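Local coordinates for putative 4-amino-4-deoxychorismate lyase (Thermus thermophilus, PDB 2ZGI) that probably acts as a pyridoxal-phosphate-dependent lyase of the class-IV aminotransferase family, putatively cleaving 4-amino-4-deoxychorismate, at the interface of chains A and B. Sequence-based numbering; all coordinates share one arbitrary frame. Chains: chain A/B, Putative 4-amino-4-deoxychorismate lyase.

Two patches of one two-fold interface show how two subunits of the deposited four-chain assembly, possibly its biological dimer, are joined by short segments near the start of one chain. In contact 1 the N-terminal strand 2-4 of chain B and the turn after it lie along strand 89-96 of chain A; in contact 2 the stretch of chain B beyond helix 15-19 meets helix 131-141. Their C-alpha centres are about 18 Å apart. The contacts share no residue, though A:Arg82 of contact 2 lies on strand 78-86, preceding strand 89-96. Symmetry repeats both with the chains exchanged, suggesting a reciprocal embrace.

Contact 1: the interface of chains A and B. Residues chain A 13, 65, 88-91; chain B 3-6.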
# COMPACT_ATOMS: atom_id res chain seq x y z
N LEU A 13 20.07 10.02 -29.05
CA LEU A 13 19.71 9.42 -27.75
C LEU A 13 18.61 8.38 -27.95
O LEU A 13 17.75 8.53 -28.82
CB LEU A 13 19.28 10.52 -26.77
CG LEU A 13 20.43 11.40 -26.27
CD1 LEU A 13 19.92 12.69 -25.71
CD2 LEU A 13 21.28 10.66 -25.21
N ASP A 65 34.51 11.99 -16.55
CA ASP A 65 33.65 13.08 -17.02
C ASP A 65 33.88 14.36 -16.21
O ASP A 65 33.93 15.48 -16.76
CB ASP A 65 32.16 12.69 -16.92
CG ASP A 65 31.77 11.63 -17.93
OD1 ASP A 65 32.60 11.25 -18.79
OD2 ASP A 65 30.61 11.16 -17.85
N GLY A 88 22.19 2.54 -22.40
CA GLY A 88 23.04 3.10 -23.46
C GLY A 88 23.56 4.51 -23.25
O GLY A 88 24.28 5.03 -24.11
N VAL A 89 23.27 5.11 -22.09
CA VAL A 89 23.41 6.56 -21.87
C VAL A 89 24.06 6.92 -20.55
O VAL A 89 23.52 6.60 -19.48
CB VAL A 89 22.03 7.28 -21.90
CG1 VAL A 89 22.15 8.75 -21.48
CG2 VAL A 89 21.36 7.13 -23.25
N ARG A 90 25.24 7.55 -20.63
CA ARG A 90 25.83 8.26 -19.51
C ARG A 90 25.96 9.72 -19.93
O ARG A 90 26.77 10.07 -20.81
CB ARG A 90 27.20 7.68 -19.13
CG ARG A 90 27.85 8.36 -17.92
CD ARG A 90 29.24 7.84 -17.65
NE ARG A 90 30.28 8.59 -18.37
CZ ARG A 90 31.01 8.08 -19.36
NH1 ARG A 90 30.82 6.83 -19.77
NH2 ARG A 90 31.95 8.83 -19.95
N LEU A 91 25.11 10.55 -19.33
CA LEU A 91 25.01 11.95 -19.67
C LEU A 91 25.40 12.79 -18.47
O LEU A 91 24.71 12.77 -17.45
CB LEU A 91 23.58 12.27 -20.11
CG LEU A 91 23.27 13.48 -20.99
CD1 LEU A 91 24.39 13.82 -21.95
CD2 LEU A 91 21.97 13.23 -21.75
N LEU B 3 28.32 16.07 -21.80
CA LEU B 3 29.02 14.91 -22.35
C LEU B 3 28.12 13.69 -22.40
O LEU B 3 27.51 13.31 -21.39
CB LEU B 3 30.25 14.58 -21.51
CG LEU B 3 31.21 15.71 -21.10
CD1 LEU B 3 32.31 15.15 -20.17
CD2 LEU B 3 31.80 16.36 -22.34
N LEU B 4 28.05 13.07 -23.58
CA LEU B 4 27.35 11.82 -23.76
C LEU B 4 28.36 10.69 -23.95
O LEU B 4 29.07 10.64 -24.95
CB LEU B 4 26.42 11.89 -24.97
CG LEU B 4 25.76 10.57 -25.39
CD1 LEU B 4 24.92 9.94 -24.26
CD2 LEU B 4 24.95 10.76 -26.64
N ASN B 5 28.39 9.78 -22.99
CA ASN B 5 29.34 8.67 -22.97
C ASN B 5 30.79 9.13 -23.16
O ASN B 5 31.58 8.48 -23.85
CB ASN B 5 28.93 7.57 -23.98
CG ASN B 5 27.60 6.89 -23.63
OD1 ASN B 5 27.22 6.82 -22.46
ND2 ASN B 5 26.91 6.41 -24.64
N GLY B 6 31.11 10.27 -22.54
CA GLY B 6 32.46 10.79 -22.51
C GLY B 6 32.75 11.80 -23.60
O GLY B 6 33.77 12.49 -23.59
O HOH W 1 29.55 11.07 -20.53
O HOH W 2 32.05 5.64 -22.52
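B:Asn5 meets the backbone of A:Gly88 and A:Arg90 with its side-chain amide, a compact example of an asparagine imitating a strand neighbour. Its ND2 gives a nearly straight bond to A:Gly88 O (3.0 Å, 179° at H), with the acceptor in the amide plane, while the carbonyl oxygen OD1 takes the N-H of A:Arg90 at 2.8 Å. That donor is tilted 30° from the carbonyl plane. With CG anti to the carbonyl carbon (chi1 -64°), the amide stays on the same side as the residue's own backbone nitrogen, and both address A:Arg90: B:Asn5 N donates to A:Arg90 O at 2.7 Å. Side chain and backbone thus read both polar groups of A:Arg90's main chain.

Charge is handled within chain A. The A:Arg90 side chain, bent at chi3, forms a salt bridge with the carboxylate of A:Asp65, NE meeting OD2 at 2.6 Å and NH2 meeting OD1 at 2.8 Å, both oxygens near the guanidinium plane. This pairing should fix the rotation of the guanidinium, one face of which has B:Asn5 CA near its rim, 3.7 Å off the plane.

Two waters extend the contact. Water 1 joins A:Asp65 OD2 and A:Arg90 O to B:Gly6 N, the last at 2.7 Å, and water 2 links A:Arg90 NH1 with B:Asn5 O.

Apolar packing is lighter: the side chains of A:Leu13 and B:Leu4 run antiparallel alongside each other and touch through methyls CD2 and CD1 at 3.8 Å, and B:Leu3 CD1 lies against A:Asp65 on helix 59-69.

A:Leu91 and B:Leu4 form an antiparallel bridge, so strand 2-4 of chain B lies beside the start of strand 89-96 of chain A and appears to add to its sheet.

Contact 2: the interface of chains A and B. Residues chain A 82, 130-131, 134; chain B 20, 22.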
# COMPACT_ATOMS: atom_id res chain seq x y z
N ARG A 82 25.09 17.67 -13.21
CA ARG A 82 24.06 16.63 -13.25
C ARG A 82 24.66 15.38 -13.84
O ARG A 82 25.31 15.43 -14.88
CB ARG A 82 22.85 17.09 -14.06
CG ARG A 82 21.60 16.18 -13.93
CD ARG A 82 20.52 16.51 -15.01
NE ARG A 82 19.14 16.45 -14.50
CZ ARG A 82 18.32 15.42 -14.67
NH1 ARG A 82 18.73 14.33 -15.31
NH2 ARG A 82 17.09 15.47 -14.18
N TYR A 130 9.70 12.91 -13.90
CA TYR A 130 9.79 14.01 -12.95
C TYR A 130 8.60 14.98 -13.00
O TYR A 130 8.59 15.99 -12.31
CB TYR A 130 11.07 14.78 -13.23
CG TYR A 130 11.56 15.67 -12.12
CD1 TYR A 130 12.02 15.14 -10.91
CD2 TYR A 130 11.65 17.04 -12.32
CE1 TYR A 130 12.52 16.00 -9.89
CE2 TYR A 130 12.13 17.88 -11.33
CZ TYR A 130 12.57 17.36 -10.14
OH TYR A 130 13.03 18.24 -9.19
N LEU A 131 7.62 14.66 -13.84
CA LEU A 131 6.52 15.59 -14.10
C LEU A 131 5.74 15.96 -12.86
O LEU A 131 5.36 17.14 -12.69
CB LEU A 131 5.60 15.03 -15.17
CG LEU A 131 4.97 15.89 -16.26
CD1 LEU A 131 5.74 17.14 -16.59
CD2 LEU A 131 4.66 15.00 -17.51
N ARG A 134 7.91 18.64 -11.26
CA ARG A 134 7.89 19.85 -12.06
C ARG A 134 6.56 20.58 -11.95
O ARG A 134 6.56 21.79 -11.73
CB ARG A 134 8.24 19.57 -13.51
CG ARG A 134 9.71 19.73 -13.81
CD ARG A 134 9.92 20.01 -15.30
NE ARG A 134 9.61 21.39 -15.67
CZ ARG A 134 8.53 21.76 -16.37
NH1 ARG A 134 7.65 20.85 -16.77
NH2 ARG A 134 8.34 23.04 -16.65
N HIS B 20 12.99 15.06 -17.83
CA HIS B 20 11.84 15.01 -16.94
C HIS B 20 10.66 14.27 -17.52
O HIS B 20 9.58 14.22 -16.91
CB HIS B 20 11.41 16.42 -16.58
CG HIS B 20 12.40 17.16 -15.74
ND1 HIS B 20 12.38 18.53 -15.62
CD2 HIS B 20 13.46 16.74 -15.01
CE1 HIS B 20 13.35 18.92 -14.81
NE2 HIS B 20 14.02 17.86 -14.43
N ALA B 22 8.97 15.35 -19.84
CA ALA B 22 7.92 16.38 -19.87
C ALA B 22 7.31 16.51 -21.27
O ALA B 22 7.67 17.41 -22.05
CB ALA B 22 8.47 17.72 -19.36
O HOH W 3 16.34 17.82 -12.64
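B:His20 lies with its imidazole against A:Tyr130 and A:Arg134, illustrating how one flat side chain can use face and rim at once. With CG anti to the backbone N (chi1 -162°), A:Tyr130 carries its phenol ring over one face of the imidazole, moderately tilted against it, and its CD2 corner stands 3.2 Å above the centre of the B:His20 ring. The tyrosine CB and CG continue the contact toward B:His20 CD2. A longer backbone bond, A:Tyr130 N to B:His20 O at 3.3 Å, accompanies the packing; the donor stands well above the carbonyl plane, 50° out of it.

A:Arg134 runs roughly perpendicular to the B:His20 side chain and sets its aliphatic portion against the ring, CG lying 3.4 Å from ND1. Its CD is 3.6 Å from CE1 of the same histidine. The guanidinium lies farther along, roughly parallel to the imidazole, with planes 14° apart.

B:Ala22, which buries more surface here than any residue but B:His20, makes the apolar contact at the beginning of helix 131-141. Its methyl CB rests 3.9 Å from A:Leu131 CD1 and also faces NH1 of A:Arg134, so that it touches two successive turns of the helix.

At the NE2 edge of the imidazole, in its plane, water 3 bridges B:His20 NE2 to A:Arg82 NH2, standing 2.9 Å from NE2 in a nearly straight line and also in the guanidinium plane.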